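Local coordinates for Rpb7-binding protein seb1 (Schizosaccharomyces pombe 972h-, PDB 5MDT) that probably helps to terminate transcription by binding RNA polymerase II, through a CTD-interacting domain, together with the nascent RNA, at residues K121-C126 / S145-A150; A54-K59 / I111-S116. All blocks are in the same frame, centred on the assembly; numbering follows the deposited sequence.

Overall arrangement
From the N terminus, the chain runs through helices 4-16, 23-35 and 40-53 before reaching the first segment of contact 2, the loop 54-59 that leads into helix 59-79. That contact closes when the end of helix 92-113 and the turn after it, 111-116, come back against this loop, 52 residues later. Contact 1 opens only afterwards: helix 119-131 leaves the turn, and helix 137-150 returns antiparallel to it. The two contacts therefore stand in series, neither nested nor crossed, with centres about 14 Å apart. I111, in the second segment of contact 2, touches K146, L147 and A150, which helps to join the C-terminal hairpin to the rest of this all-helical CID fold.

Contact 1 (K121-C126 / S145-A150); sequences KILKLC and SKLKDA
L147 carries this contact, reaching from helix 137-150 into a row of three side chains on helix 119-131. Its CD1 is shared: it sits 3.8 Å from I122 CG2, and C126 SG lies 4.0 Å from L147 CD1. Both L147 methyls meet I122 CB and CG2, CD1 a little nearer CG2 and L147 CD2 nearer I122 CB (3.9 Å), so the fork of the leucine straddles the beta-branched side chain, the two crossing at about a right angle. L123 instead slides past L147 in the opposite direction, its CD2 3.8 Å from L147 CD1 and also close to CB. The second L123 methyl, CD1, meets K148, 3.7 Å from K148 NZ. The lysine bends at chi2 (-80°), which turns CD, and its extended end lies across the leucine.

Behind this shell the helices run nearly antiparallel, at 161°, with their local axes 10.2 Å apart and L123 level with L147. I122 also touches L63 of helix 59-79 and A110 of helix 92-113, and L147 touches I111; C126 extends the interface to L143 and R144, a turn earlier in helix 137-150. No hydrogen bond links the segments. This helical hairpin is thus joined by close-packed methyls and a thiol, while exposed K148 rests its charged end against a methyl without any bond to segment 121-126.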
loop_
_atom_site.group_PDB
_atom_site.type_symbol
_atom_site.label_atom_id
_atom_site.label_comp_id
_atom_site.label_asym_id
_atom_site.label_seq_id
_atom_site.Cartn_x
_atom_site.Cartn_y
_atom_site.Cartn_z
ATOM N N LYS A 121 7.684 12.196 1.507
ATOM C CA LYS A 121 7.422 11.222 0.426
ATOM C C LYS A 121 6.030 10.583 0.592
ATOM O O LYS A 121 5.388 10.230 -0.401
ATOM C CB LYS A 121 8.544 10.157 0.349
ATOM C CG LYS A 121 9.961 10.730 0.096
ATOM C CD LYS A 121 10.105 11.335 -1.290
ATOM C CE LYS A 121 11.431 12.024 -1.538
ATOM N NZ LYS A 121 11.329 12.950 -2.695
ATOM N N ILE A 122 5.541 10.486 1.843
ATOM C CA ILE A 122 4.208 9.928 2.122
ATOM C C ILE A 122 3.155 10.997 1.794
ATOM O O ILE A 122 2.102 10.661 1.251
ATOM C CB ILE A 122 4.113 9.400 3.567
ATOM C CG1 ILE A 122 5.307 8.455 3.865
ATOM C CG2 ILE A 122 2.762 8.653 3.790
ATOM C CD1 ILE A 122 5.439 8.002 5.393
ATOM N N LEU A 123 3.478 12.283 2.030
ATOM C CA LEU A 123 2.602 13.385 1.618
ATOM C C LEU A 123 2.398 13.313 0.109
ATOM O O LEU A 123 1.267 13.465 -0.350
ATOM C CB LEU A 123 3.168 14.767 1.995
ATOM C CG LEU A 123 2.853 15.299 3.365
ATOM C CD1 LEU A 123 3.304 16.752 3.458
ATOM C CD2 LEU A 123 1.353 15.244 3.668
ATOM N N LYS A 124 3.476 13.024 -0.657
ATOM C CA LYS A 124 3.408 12.859 -2.115
ATOM C C LYS A 124 2.455 11.721 -2.521
ATOM O O LYS A 124 1.770 11.850 -3.534
ATOM C CB LYS A 124 4.797 12.675 -2.738
ATOM C CG LYS A 124 5.559 13.987 -2.856
ATOM C CD LYS A 124 7.031 13.793 -3.193
ATOM C CE LYS A 124 7.641 15.052 -3.780
ATOM N NZ LYS A 124 7.633 16.201 -2.825
ATOM N N LEU A 125 2.376 10.635 -1.722
ATOM C CA LEU A 125 1.435 9.558 -1.994
ATOM C C LEU A 125 -0.008 10.040 -1.821
ATOM O O LEU A 125 -0.855 9.705 -2.646
ATOM C CB LEU A 125 1.722 8.325 -1.128
ATOM C CG LEU A 125 3.024 7.557 -1.406
ATOM C CD1 LEU A 125 3.205 6.427 -0.387
ATOM C CD2 LEU A 125 3.073 7.016 -2.824
ATOM N N CYS A 126 -0.273 10.877 -0.807
ATOM C CA CYS A 126 -1.603 11.455 -0.576
ATOM C C CYS A 126 -2.077 12.242 -1.798
ATOM O O CYS A 126 -3.247 12.135 -2.163
ATOM C CB CYS A 126 -1.612 12.320 0.679
ATOM S SG CYS A 126 -1.241 11.403 2.189
ATOM N N SER A 145 -2.934 15.578 7.912
ATOM C CA SER A 145 -2.863 16.223 9.231
ATOM C C SER A 145 -1.813 15.547 10.120
ATOM O O SER A 145 -0.979 16.238 10.707
ATOM C CB SER A 145 -4.230 16.201 9.907
ATOM O OG SER A 145 -4.173 16.640 11.256
ATOM N N LYS A 146 -1.832 14.200 10.173
ATOM C CA LYS A 146 -0.904 13.377 10.947
ATOM C C LYS A 146 0.537 13.532 10.469
ATOM O O LYS A 146 1.438 13.667 11.295
ATOM C CB LYS A 146 -1.349 11.901 10.947
ATOM C CG LYS A 146 -2.541 11.633 11.863
ATOM C CD LYS A 146 -3.034 10.193 11.743
ATOM C CE LYS A 146 -4.162 9.888 12.699
ATOM N NZ LYS A 146 -5.442 10.518 12.280
ATOM N N LEU A 147 0.756 13.551 9.132
ATOM C CA LEU A 147 2.093 13.741 8.569
ATOM C C LEU A 147 2.647 15.134 8.876
ATOM O O LEU A 147 3.783 15.248 9.346
ATOM C CB LEU A 147 2.104 13.446 7.049
ATOM C CG LEU A 147 1.881 11.977 6.685
ATOM C CD1 LEU A 147 1.370 11.837 5.252
ATOM C CD2 LEU A 147 3.148 11.170 6.873
ATOM N N LYS A 148 1.820 16.183 8.687
ATOM C CA LYS A 148 2.186 17.581 8.942
ATOM C C LYS A 148 2.573 17.771 10.412
ATOM O O LYS A 148 3.597 18.393 10.691
ATOM C CB LYS A 148 1.046 18.531 8.532
ATOM C CG LYS A 148 0.740 18.553 7.026
ATOM C CD LYS A 148 1.699 19.415 6.207
ATOM C CE LYS A 148 1.193 19.604 4.800
ATOM N NZ LYS A 148 2.196 20.278 3.934
ATOM N N ASP A 149 1.795 17.168 11.338
ATOM C CA ASP A 149 2.052 17.174 12.783
ATOM C C ASP A 149 3.390 16.503 13.089
ATOM O O ASP A 149 4.179 17.035 13.863
ATOM C CB ASP A 149 0.933 16.427 13.533
ATOM C CG ASP A 149 -0.397 17.151 13.665
ATOM O OD1 ASP A 149 -0.518 18.286 13.147
ATOM O OD2 ASP A 149 -1.330 16.565 14.250
ATOM N N ALA A 150 3.663 15.355 12.450
ATOM C CA ALA A 150 4.895 14.601 12.672
ATOM C C ALA A 150 6.174 15.320 12.206
ATOM O O ALA A 150 7.234 15.102 12.790
ATOM C CB ALA A 150 4.794 13.256 12.008
#

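Contact 2 (A54-K59 / I111-S116); sequences APVTHK and IQHAPS
The H113 ring meets K59 CE and V56 CG1 obliquely, while Q112 CG lies 4.1 Å above one of its faces, offset toward the rim. The other imidazole, H58, points away from segment 111-116: P55 CG sits over the centre of one face, and T57 CB lies in plane at its edge. T57 OG1 and H58 ND1 are hydrogen-bonded at 2.8 Å, and a weak hydrogen bond from H58 NE2 to S17 O adds a second polar contact on the other nitrogen.

V56 makes the closest approach. Its CB stands 3.3 Å from H113 O, and its CG1, anti to the carbonyl carbon (chi1 -61°), comes 3.8 Å from H113 CB, the two side chains crossing at about a right angle. The backbone carbonyl of V56 also reaches over, with V56 O 3.6 Å from both A114 CA and P115 CD. K59 completes the patch: the bend at chi2 (-51°) turns CD, and the extended remainder carries CE to 4.1 Å from H113 CB on its way to a polar site beyond. There NZ forms a salt bridge with D109, a hydrogen bond to A51 O and a weak one to A54 O, so the ammonium ties the end of helix 40-53 to helix 92-113.

A114 is where the chain leaves helix 92-113, and the loop 54-59 packs beside that exit. With no hydrogen bond between the two segments, they meet through carbon and carbonyl contacts. K59 supplies a polar tie just outside the contact, from D109 to A51; its charge, 5.5 Å from H113 NE2 at NZ, is probably largely balanced by D109, so any influence on the histidine is likely to be small.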
loop_
_atom_site.group_PDB
_atom_site.type_symbol
_atom_site.label_atom_id
_atom_site.label_comp_id
_atom_site.label_asym_id
_atom_site.label_seq_id
_atom_site.Cartn_x
_atom_site.Cartn_y
_atom_site.Cartn_z
ATOM N N ALA A 54 9.188 -4.870 8.976
ATOM C CA ALA A 54 10.315 -4.334 8.231
ATOM C C ALA A 54 11.199 -3.370 9.007
ATOM O O ALA A 54 10.704 -2.690 9.909
ATOM C CB ALA A 54 9.813 -3.679 6.941
ATOM N N PRO A 55 12.517 -3.287 8.684
ATOM C CA PRO A 55 13.375 -2.282 9.349
ATOM C C PRO A 55 12.785 -0.869 9.204
ATOM O O PRO A 55 12.039 -0.616 8.255
ATOM C CB PRO A 55 14.674 -2.358 8.538
ATOM C CG PRO A 55 14.712 -3.750 8.036
ATOM C CD PRO A 55 13.282 -4.036 7.664
ATOM N N VAL A 56 13.150 0.069 10.107
ATOM C CA VAL A 56 12.626 1.447 10.091
ATOM C C VAL A 56 12.880 2.177 8.766
ATOM O O VAL A 56 12.051 2.981 8.332
ATOM C CB VAL A 56 13.121 2.286 11.300
ATOM C CG1 VAL A 56 12.671 1.662 12.629
ATOM C CG2 VAL A 56 14.629 2.480 11.273
ATOM N N THR A 57 13.992 1.845 8.102
ATOM C CA THR A 57 14.402 2.437 6.828
ATOM C C THR A 57 13.531 1.914 5.668
ATOM O O THR A 57 13.547 2.494 4.582
ATOM C CB THR A 57 15.866 2.062 6.556
ATOM O OG1 THR A 57 15.967 0.638 6.600
ATOM C CG2 THR A 57 16.853 2.702 7.586
ATOM N N HIS A 58 12.820 0.786 5.891
ATOM C CA HIS A 58 12.034 0.083 4.875
ATOM C C HIS A 58 10.533 0.395 4.846
ATOM O O HIS A 58 9.839 -0.101 3.960
ATOM C CB HIS A 58 12.252 -1.436 5.064
ATOM C CG HIS A 58 13.605 -1.921 4.624
ATOM N ND1 HIS A 58 14.765 -1.211 4.907
ATOM C CD2 HIS A 58 13.938 -3.069 3.988
ATOM C CE1 HIS A 58 15.760 -1.931 4.398
ATOM N NE2 HIS A 58 15.304 -3.063 3.831
ATOM N N LYS A 59 10.022 1.220 5.788
ATOM C CA LYS A 59 8.565 1.489 5.866
ATOM C C LYS A 59 8.086 2.259 4.644
ATOM O O LYS A 59 6.992 1.975 4.126
ATOM C CB LYS A 59 8.247 2.339 7.132
ATOM C CG LYS A 59 8.733 1.762 8.469
ATOM C CD LYS A 59 8.320 0.307 8.679
ATOM C CE LYS A 59 8.568 -0.012 10.163
ATOM N NZ LYS A 59 7.877 -1.269 10.555
ATOM N N ILE A 111 4.994 6.890 10.334
ATOM C CA ILE A 111 5.166 8.149 11.100
ATOM C C ILE A 111 5.960 7.887 12.397
ATOM O O ILE A 111 6.858 8.658 12.762
ATOM C CB ILE A 111 3.784 8.824 11.372
ATOM C CG1 ILE A 111 3.175 9.396 10.074
ATOM C CG2 ILE A 111 3.846 9.876 12.489
ATOM C CD1 ILE A 111 1.737 9.945 10.194
ATOM N N GLN A 112 5.647 6.789 13.076
ATOM C CA GLN A 112 6.313 6.453 14.336
ATOM C C GLN A 112 7.795 6.059 14.147
ATOM O O GLN A 112 8.627 6.441 14.953
ATOM C CB GLN A 112 5.535 5.330 15.044
ATOM C CG GLN A 112 5.930 5.089 16.497
ATOM C CD GLN A 112 5.251 3.868 17.075
ATOM O OE1 GLN A 112 4.188 3.433 16.618
ATOM N NE2 GLN A 112 5.845 3.297 18.109
ATOM N N HIS A 113 8.129 5.343 13.062
ATOM C CA HIS A 113 9.453 4.749 12.898
ATOM C C HIS A 113 10.366 5.268 11.809
ATOM O O HIS A 113 11.582 5.139 11.948
ATOM C CB HIS A 113 9.253 3.237 12.647
ATOM C CG HIS A 113 8.650 2.540 13.816
ATOM N ND1 HIS A 113 9.312 2.471 15.033
ATOM C CD2 HIS A 113 7.441 1.952 13.938
ATOM C CE1 HIS A 113 8.486 1.839 15.856
ATOM N NE2 HIS A 113 7.356 1.491 15.239
ATOM N N ALA A 114 9.809 5.740 10.696
ATOM C CA ALA A 114 10.614 6.105 9.545
ATOM C C ALA A 114 11.489 7.326 9.761
ATOM O O ALA A 114 11.136 8.204 10.569
ATOM C CB ALA A 114 9.732 6.295 8.316
ATOM N N PRO A 115 12.662 7.367 9.087
ATOM C CA PRO A 115 13.506 8.582 9.172
ATOM C C PRO A 115 12.668 9.781 8.714
ATOM O O PRO A 115 11.870 9.641 7.789
ATOM C CB PRO A 115 14.643 8.310 8.179
ATOM C CG PRO A 115 14.625 6.860 7.914
ATOM C CD PRO A 115 13.215 6.379 8.132
ATOM N N SER A 116 12.806 10.939 9.380
ATOM C CA SER A 116 12.030 12.145 9.071
ATOM C C SER A 116 12.005 12.524 7.578
ATOM O O SER A 116 10.970 12.990 7.107
ATOM C CB SER A 116 12.498 13.322 9.920
ATOM O OG SER A 116 12.119 13.111 11.274
#